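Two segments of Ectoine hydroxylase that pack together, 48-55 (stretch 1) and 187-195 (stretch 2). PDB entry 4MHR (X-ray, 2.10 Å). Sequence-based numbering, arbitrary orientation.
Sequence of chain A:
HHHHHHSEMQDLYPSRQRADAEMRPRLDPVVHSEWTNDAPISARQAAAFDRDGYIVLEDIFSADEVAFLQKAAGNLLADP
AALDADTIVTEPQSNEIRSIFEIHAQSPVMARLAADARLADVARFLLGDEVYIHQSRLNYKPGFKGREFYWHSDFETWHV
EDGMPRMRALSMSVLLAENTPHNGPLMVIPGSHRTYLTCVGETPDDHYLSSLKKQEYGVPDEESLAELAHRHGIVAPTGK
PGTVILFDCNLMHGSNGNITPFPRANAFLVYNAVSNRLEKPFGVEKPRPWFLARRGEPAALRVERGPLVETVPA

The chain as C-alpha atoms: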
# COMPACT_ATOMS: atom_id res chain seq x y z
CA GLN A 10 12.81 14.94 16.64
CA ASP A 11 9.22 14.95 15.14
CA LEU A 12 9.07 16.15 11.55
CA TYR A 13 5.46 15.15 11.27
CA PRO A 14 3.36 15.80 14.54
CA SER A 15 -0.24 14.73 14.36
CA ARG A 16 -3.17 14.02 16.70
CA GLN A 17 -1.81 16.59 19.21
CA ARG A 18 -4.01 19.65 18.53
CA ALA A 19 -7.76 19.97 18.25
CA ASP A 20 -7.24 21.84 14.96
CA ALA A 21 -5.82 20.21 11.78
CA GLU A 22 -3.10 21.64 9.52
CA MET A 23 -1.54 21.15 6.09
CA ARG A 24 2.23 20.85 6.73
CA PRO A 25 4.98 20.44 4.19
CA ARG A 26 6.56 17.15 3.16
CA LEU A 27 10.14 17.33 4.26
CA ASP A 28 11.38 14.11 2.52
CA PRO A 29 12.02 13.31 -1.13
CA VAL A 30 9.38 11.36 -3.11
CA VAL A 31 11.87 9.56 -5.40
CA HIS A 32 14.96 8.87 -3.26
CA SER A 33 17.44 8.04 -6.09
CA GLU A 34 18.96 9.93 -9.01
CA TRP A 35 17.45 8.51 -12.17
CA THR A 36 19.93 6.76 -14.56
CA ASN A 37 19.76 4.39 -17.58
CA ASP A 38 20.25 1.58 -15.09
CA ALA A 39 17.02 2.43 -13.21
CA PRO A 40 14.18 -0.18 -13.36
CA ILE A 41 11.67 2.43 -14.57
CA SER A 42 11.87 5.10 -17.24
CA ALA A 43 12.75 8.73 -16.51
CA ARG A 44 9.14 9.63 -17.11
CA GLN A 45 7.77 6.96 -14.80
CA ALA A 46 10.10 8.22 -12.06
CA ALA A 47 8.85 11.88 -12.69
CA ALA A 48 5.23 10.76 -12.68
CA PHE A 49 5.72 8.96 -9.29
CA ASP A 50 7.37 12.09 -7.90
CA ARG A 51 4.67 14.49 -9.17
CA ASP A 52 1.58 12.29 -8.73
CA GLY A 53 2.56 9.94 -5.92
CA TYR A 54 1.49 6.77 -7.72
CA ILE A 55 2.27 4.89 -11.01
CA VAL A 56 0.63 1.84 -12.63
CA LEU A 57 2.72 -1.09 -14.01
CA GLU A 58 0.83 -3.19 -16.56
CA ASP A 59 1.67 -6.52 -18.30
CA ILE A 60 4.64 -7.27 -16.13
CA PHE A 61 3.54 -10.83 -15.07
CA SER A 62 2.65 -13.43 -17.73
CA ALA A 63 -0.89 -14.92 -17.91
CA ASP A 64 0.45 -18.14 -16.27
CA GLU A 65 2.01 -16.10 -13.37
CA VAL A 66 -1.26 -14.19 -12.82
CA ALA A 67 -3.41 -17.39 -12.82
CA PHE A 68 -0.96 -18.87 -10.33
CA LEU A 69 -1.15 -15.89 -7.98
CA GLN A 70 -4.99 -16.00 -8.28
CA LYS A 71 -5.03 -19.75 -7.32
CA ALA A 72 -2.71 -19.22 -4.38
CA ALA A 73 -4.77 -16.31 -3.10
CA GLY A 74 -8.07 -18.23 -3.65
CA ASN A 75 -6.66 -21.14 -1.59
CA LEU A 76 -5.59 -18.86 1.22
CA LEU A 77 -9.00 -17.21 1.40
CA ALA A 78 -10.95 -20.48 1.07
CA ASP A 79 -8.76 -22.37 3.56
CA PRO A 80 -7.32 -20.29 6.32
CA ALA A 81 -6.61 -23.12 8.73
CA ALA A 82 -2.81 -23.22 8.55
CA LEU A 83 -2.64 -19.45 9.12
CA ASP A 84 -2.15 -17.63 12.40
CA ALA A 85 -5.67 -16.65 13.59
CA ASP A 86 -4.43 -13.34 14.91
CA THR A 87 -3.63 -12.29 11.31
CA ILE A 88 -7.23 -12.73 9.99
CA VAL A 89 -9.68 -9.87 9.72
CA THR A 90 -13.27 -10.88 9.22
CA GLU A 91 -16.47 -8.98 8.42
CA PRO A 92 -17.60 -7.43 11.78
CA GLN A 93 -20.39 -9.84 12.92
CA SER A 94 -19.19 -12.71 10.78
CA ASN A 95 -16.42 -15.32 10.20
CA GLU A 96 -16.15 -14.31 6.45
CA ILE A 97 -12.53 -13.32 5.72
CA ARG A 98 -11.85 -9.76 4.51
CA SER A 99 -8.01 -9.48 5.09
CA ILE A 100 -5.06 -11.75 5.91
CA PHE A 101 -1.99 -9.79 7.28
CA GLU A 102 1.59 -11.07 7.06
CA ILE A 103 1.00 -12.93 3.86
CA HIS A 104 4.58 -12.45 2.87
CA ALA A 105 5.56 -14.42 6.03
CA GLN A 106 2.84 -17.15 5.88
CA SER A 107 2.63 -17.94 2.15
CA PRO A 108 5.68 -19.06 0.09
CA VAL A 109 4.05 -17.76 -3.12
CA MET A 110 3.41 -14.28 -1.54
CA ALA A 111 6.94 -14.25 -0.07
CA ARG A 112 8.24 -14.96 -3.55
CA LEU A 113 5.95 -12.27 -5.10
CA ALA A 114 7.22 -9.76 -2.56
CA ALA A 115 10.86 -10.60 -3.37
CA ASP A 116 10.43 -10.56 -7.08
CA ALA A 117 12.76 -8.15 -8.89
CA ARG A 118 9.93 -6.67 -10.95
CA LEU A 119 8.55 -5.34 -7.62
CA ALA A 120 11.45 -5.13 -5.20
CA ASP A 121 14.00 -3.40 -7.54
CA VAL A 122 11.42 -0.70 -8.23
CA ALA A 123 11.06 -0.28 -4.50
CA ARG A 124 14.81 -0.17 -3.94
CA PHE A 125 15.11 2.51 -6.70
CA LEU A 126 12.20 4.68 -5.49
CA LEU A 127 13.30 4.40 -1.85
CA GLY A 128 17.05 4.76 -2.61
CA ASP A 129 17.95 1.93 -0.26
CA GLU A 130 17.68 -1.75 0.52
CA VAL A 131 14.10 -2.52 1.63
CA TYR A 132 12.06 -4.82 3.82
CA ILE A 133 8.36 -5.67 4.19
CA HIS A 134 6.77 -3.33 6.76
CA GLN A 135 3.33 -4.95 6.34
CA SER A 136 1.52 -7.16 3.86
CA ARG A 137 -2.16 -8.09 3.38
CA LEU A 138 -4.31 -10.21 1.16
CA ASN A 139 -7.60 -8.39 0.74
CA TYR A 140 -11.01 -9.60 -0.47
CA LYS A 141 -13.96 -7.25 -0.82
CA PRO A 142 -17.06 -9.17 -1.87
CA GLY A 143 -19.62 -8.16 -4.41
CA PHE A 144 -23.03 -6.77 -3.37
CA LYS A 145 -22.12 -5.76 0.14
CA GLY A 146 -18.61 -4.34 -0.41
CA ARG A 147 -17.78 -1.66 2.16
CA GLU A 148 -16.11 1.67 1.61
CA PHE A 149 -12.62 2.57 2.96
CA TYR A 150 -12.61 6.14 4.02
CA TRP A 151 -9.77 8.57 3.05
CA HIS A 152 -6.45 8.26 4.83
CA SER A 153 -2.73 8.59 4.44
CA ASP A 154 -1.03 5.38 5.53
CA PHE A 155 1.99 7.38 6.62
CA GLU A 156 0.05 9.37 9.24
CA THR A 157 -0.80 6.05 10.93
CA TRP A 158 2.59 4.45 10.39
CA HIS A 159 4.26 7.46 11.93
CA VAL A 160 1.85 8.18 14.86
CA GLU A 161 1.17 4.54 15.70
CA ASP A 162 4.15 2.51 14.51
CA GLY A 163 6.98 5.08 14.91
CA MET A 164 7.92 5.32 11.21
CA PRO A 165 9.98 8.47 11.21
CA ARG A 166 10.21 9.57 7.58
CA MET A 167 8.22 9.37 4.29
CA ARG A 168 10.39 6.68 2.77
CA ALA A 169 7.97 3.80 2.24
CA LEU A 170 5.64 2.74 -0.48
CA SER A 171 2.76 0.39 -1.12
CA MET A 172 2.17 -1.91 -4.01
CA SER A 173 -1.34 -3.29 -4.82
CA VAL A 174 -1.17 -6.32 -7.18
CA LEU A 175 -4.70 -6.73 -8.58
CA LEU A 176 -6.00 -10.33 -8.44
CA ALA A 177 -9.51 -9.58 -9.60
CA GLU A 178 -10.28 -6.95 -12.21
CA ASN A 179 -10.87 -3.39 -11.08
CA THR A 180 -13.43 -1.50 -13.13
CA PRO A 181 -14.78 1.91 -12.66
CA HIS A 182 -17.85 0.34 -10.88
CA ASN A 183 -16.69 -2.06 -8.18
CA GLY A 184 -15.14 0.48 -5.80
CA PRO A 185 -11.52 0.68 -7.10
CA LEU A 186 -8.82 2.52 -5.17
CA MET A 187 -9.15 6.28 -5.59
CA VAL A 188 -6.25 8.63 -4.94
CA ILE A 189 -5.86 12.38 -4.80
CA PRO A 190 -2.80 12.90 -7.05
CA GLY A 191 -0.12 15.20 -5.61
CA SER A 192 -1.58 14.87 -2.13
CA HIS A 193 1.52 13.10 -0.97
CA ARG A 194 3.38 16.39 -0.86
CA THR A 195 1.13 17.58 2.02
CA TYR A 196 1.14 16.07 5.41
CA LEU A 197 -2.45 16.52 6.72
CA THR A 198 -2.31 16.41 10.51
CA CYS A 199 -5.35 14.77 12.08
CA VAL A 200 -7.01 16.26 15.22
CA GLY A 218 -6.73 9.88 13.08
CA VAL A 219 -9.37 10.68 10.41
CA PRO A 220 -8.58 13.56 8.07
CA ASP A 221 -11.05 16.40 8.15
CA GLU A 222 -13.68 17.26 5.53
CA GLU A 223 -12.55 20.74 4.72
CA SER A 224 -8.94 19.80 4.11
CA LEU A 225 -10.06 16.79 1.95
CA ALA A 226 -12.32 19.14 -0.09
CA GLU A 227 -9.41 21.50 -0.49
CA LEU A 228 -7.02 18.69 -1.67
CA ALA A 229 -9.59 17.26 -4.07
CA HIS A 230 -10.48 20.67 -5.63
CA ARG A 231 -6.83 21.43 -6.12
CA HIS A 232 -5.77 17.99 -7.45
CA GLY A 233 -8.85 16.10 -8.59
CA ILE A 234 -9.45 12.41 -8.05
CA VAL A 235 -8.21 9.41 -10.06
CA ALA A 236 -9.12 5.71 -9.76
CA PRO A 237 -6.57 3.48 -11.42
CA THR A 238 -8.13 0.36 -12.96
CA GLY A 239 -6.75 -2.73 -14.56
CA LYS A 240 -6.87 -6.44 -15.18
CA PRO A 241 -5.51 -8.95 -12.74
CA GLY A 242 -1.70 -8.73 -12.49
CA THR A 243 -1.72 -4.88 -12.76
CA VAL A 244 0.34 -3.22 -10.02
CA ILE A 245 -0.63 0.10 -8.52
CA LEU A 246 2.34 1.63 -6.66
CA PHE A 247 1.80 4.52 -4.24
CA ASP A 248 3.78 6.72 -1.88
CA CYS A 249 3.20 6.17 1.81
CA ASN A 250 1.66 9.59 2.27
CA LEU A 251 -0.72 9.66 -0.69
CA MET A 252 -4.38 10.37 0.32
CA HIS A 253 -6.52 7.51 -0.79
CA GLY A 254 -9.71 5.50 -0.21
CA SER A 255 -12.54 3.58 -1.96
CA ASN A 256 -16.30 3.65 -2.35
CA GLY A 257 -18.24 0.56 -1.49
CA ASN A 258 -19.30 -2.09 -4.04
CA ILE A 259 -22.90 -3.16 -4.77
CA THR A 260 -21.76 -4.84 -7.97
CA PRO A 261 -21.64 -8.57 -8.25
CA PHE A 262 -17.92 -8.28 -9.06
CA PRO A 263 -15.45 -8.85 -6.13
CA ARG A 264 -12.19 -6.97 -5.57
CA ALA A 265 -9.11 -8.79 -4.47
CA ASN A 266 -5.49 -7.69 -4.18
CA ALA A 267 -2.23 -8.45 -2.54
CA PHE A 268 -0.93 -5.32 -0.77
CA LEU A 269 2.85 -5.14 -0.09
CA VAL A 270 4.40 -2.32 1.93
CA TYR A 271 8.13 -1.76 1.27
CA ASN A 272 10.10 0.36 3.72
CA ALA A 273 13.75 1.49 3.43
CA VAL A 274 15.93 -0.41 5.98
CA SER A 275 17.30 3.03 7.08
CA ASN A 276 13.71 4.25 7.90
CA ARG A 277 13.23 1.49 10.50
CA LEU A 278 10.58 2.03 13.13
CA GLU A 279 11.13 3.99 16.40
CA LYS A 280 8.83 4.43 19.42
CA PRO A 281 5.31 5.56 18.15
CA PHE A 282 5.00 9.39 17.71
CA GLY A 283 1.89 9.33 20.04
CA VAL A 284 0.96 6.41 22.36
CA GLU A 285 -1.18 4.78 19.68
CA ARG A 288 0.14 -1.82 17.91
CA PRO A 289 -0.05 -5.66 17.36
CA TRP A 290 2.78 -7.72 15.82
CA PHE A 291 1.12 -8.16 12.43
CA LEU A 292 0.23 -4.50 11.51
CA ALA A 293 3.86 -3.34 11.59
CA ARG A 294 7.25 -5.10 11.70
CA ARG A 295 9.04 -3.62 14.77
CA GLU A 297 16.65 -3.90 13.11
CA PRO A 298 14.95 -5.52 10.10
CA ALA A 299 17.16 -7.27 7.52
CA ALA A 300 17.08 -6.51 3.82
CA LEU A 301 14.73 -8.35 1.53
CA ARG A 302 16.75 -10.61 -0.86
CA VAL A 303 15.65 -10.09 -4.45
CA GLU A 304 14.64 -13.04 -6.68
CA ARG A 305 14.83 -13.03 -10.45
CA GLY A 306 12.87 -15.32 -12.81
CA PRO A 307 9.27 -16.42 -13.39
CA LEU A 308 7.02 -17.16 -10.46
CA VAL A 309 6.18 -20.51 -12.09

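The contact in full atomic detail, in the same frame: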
# COMPACT_ATOMS: atom_id res chain seq x y z
N ALA A 48 6.64 10.96 -13.01
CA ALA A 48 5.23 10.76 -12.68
C ALA A 48 5.00 10.33 -11.20
O ALA A 48 4.06 10.84 -10.54
CB ALA A 48 4.61 9.74 -13.61
N PHE A 49 5.81 9.40 -10.69
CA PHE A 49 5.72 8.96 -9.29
C PHE A 49 5.98 10.14 -8.35
O PHE A 49 5.24 10.38 -7.39
CB PHE A 49 6.70 7.82 -8.92
CG PHE A 49 6.44 7.23 -7.53
CD1 PHE A 49 7.24 7.58 -6.43
CD2 PHE A 49 5.33 6.39 -7.32
CE1 PHE A 49 6.95 7.06 -5.16
CE2 PHE A 49 5.05 5.87 -6.07
CZ PHE A 49 5.87 6.20 -4.99
N ASP A 50 7.01 10.90 -8.67
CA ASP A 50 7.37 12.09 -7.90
C ASP A 50 6.24 13.12 -7.90
O ASP A 50 5.88 13.59 -6.88
CB ASP A 50 8.65 12.71 -8.46
CG ASP A 50 9.25 13.69 -7.52
OD1 ASP A 50 10.17 13.33 -6.74
OD2 ASP A 50 8.74 14.80 -7.56
N ARG A 51 5.64 13.41 -9.06
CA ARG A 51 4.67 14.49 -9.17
C ARG A 51 3.28 14.00 -8.67
O ARG A 51 2.57 14.69 -7.90
CB ARG A 51 4.62 14.95 -10.63
CG ARG A 51 3.46 15.84 -11.07
CD ARG A 51 3.46 16.05 -12.63
NE ARG A 51 3.16 14.84 -13.44
CZ ARG A 51 4.03 14.19 -14.26
NH1 ARG A 51 5.30 14.57 -14.45
NH2 ARG A 51 3.64 13.11 -14.90
N ASP A 52 2.90 12.81 -9.11
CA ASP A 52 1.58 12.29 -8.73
C ASP A 52 1.49 11.49 -7.48
O ASP A 52 0.38 11.39 -6.95
CB ASP A 52 0.96 11.47 -9.84
CG ASP A 52 0.72 12.30 -11.13
OD1 ASP A 52 0.70 13.54 -11.07
OD2 ASP A 52 0.56 11.68 -12.17
N GLY A 53 2.60 10.88 -7.05
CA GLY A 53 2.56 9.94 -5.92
C GLY A 53 2.14 8.51 -6.13
O GLY A 53 2.00 7.74 -5.14
N TYR A 54 1.83 8.15 -7.36
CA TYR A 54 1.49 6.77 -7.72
C TYR A 54 1.89 6.55 -9.23
O TYR A 54 1.97 7.50 -9.96
CB TYR A 54 -0.03 6.54 -7.54
CG TYR A 54 -0.85 7.10 -8.65
CD1 TYR A 54 -1.14 8.46 -8.72
CD2 TYR A 54 -1.22 6.30 -9.72
CE1 TYR A 54 -1.88 9.01 -9.78
CE2 TYR A 54 -1.94 6.85 -10.81
CZ TYR A 54 -2.24 8.21 -10.82
OH TYR A 54 -2.92 8.71 -11.89
N ILE A 55 2.19 5.32 -9.62
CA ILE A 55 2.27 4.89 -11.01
C ILE A 55 1.59 3.51 -11.11
O ILE A 55 1.35 2.82 -10.11
CB ILE A 55 3.70 4.79 -11.57
CG1 ILE A 55 4.55 3.83 -10.78
CG2 ILE A 55 4.35 6.20 -11.70
CD1 ILE A 55 5.91 3.69 -11.38
N MET A 187 -9.15 4.92 -5.12
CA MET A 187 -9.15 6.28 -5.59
C MET A 187 -8.04 6.98 -4.82
O MET A 187 -7.91 6.80 -3.61
CB MET A 187 -10.47 6.94 -5.15
CG MET A 187 -11.65 6.48 -5.98
SD MET A 187 -13.18 7.34 -5.58
CE MET A 187 -12.76 8.96 -5.04
N VAL A 188 -7.32 7.84 -5.51
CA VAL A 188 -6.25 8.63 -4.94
C VAL A 188 -6.49 10.06 -5.29
O VAL A 188 -7.18 10.37 -6.32
CB VAL A 188 -4.86 8.13 -5.38
CG1 VAL A 188 -4.73 6.67 -5.09
CG2 VAL A 188 -4.58 8.40 -6.88
N ILE A 189 -5.96 10.96 -4.46
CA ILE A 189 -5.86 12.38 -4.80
C ILE A 189 -4.41 12.68 -5.26
O ILE A 189 -3.48 12.79 -4.41
CB ILE A 189 -6.27 13.24 -3.60
CG1 ILE A 189 -7.74 12.96 -3.22
CG2 ILE A 189 -6.08 14.72 -3.90
CD1 ILE A 189 -8.19 13.72 -1.98
N PRO A 190 -4.19 12.81 -6.59
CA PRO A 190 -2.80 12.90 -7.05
C PRO A 190 -2.09 14.19 -6.59
O PRO A 190 -2.69 15.24 -6.54
CB PRO A 190 -2.89 12.84 -8.60
CG PRO A 190 -4.33 12.73 -8.94
CD PRO A 190 -5.17 12.85 -7.69
N GLY A 191 -0.83 14.07 -6.18
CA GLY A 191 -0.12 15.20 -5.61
C GLY A 191 -0.36 15.44 -4.13
O GLY A 191 0.35 16.19 -3.53
N SER A 192 -1.27 14.72 -3.53
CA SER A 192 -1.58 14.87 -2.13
C SER A 192 -0.50 14.40 -1.21
O SER A 192 -0.38 14.82 -0.05
CB SER A 192 -2.87 14.11 -1.83
OG SER A 192 -2.80 12.68 -1.93
N HIS A 193 0.34 13.54 -1.72
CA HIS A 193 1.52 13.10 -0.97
C HIS A 193 2.56 14.16 -0.56
O HIS A 193 3.40 13.90 0.36
CB HIS A 193 2.19 11.95 -1.73
CG HIS A 193 2.81 12.37 -3.00
ND1 HIS A 193 2.08 12.98 -4.02
CD2 HIS A 193 4.10 12.27 -3.45
CE1 HIS A 193 2.89 13.28 -5.02
NE2 HIS A 193 4.12 12.86 -4.72
N ARG A 194 2.49 15.32 -1.18
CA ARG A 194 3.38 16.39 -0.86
C ARG A 194 2.85 17.27 0.24
O ARG A 194 3.52 18.26 0.58
CB ARG A 194 3.63 17.29 -2.08
CG ARG A 194 4.68 16.72 -3.02
CD ARG A 194 5.14 17.76 -4.05
NE ARG A 194 5.92 17.04 -5.05
CZ ARG A 194 7.20 16.75 -4.88
NH1 ARG A 194 7.83 17.12 -3.77
NH2 ARG A 194 7.83 16.10 -5.77
N THR A 195 1.69 16.93 0.80
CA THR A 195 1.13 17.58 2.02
C THR A 195 0.90 16.59 3.09
O THR A 195 0.27 15.51 2.88
CB THR A 195 -0.27 18.15 1.72
OG1 THR A 195 -0.17 19.09 0.66
CG2 THR A 195 -0.89 18.86 2.95
O HOH W 1 3.51 16.80 -6.57

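His 193 packs its imidazole ring against the residue that ends a helix, with the Gly 53 CA over one ring face: Gly 53 CA sits 3.4 Å from the centroid of the His 193 ring, only 9° off its normal, a CH-pi contact. Gly 53 is the first residue to leave the helix, and its positive phi by itself calls for glycine. The contact adds a second constraint, since an ideal CB there would lie 2.6 Å from His 193 ND1, a clash. At its edge the same ring reaches the last helical turn, where His 193 NE2 donates a hydrogen bond to Asp 50 O (2.9 Å).

Asp 52 O accepts a nearly straight hydrogen bond from Gly 191 N (3.0 Å, 165°), which fastens the type II turn from Ile 189 to Ser 192 to the helix end. Water 1 donates to Arg 51 O (2.7 Å) and accepts from Arg 194 NE (2.9 Å), bridging the two stretches. Arg 194 also forms a salt bridge with Asp 50, though Asp 50 OD2 and Arg 194 NH2 are modelled too close to place exactly.

Beyond the glycine the contact becomes apolar. Val 188 CG2 covers one face of the Tyr 54 ring, 3.9 Å from Tyr 54 CD1, while Pro 190 CB approaches the ring edge at Tyr 54 CE1 (4.1 Å).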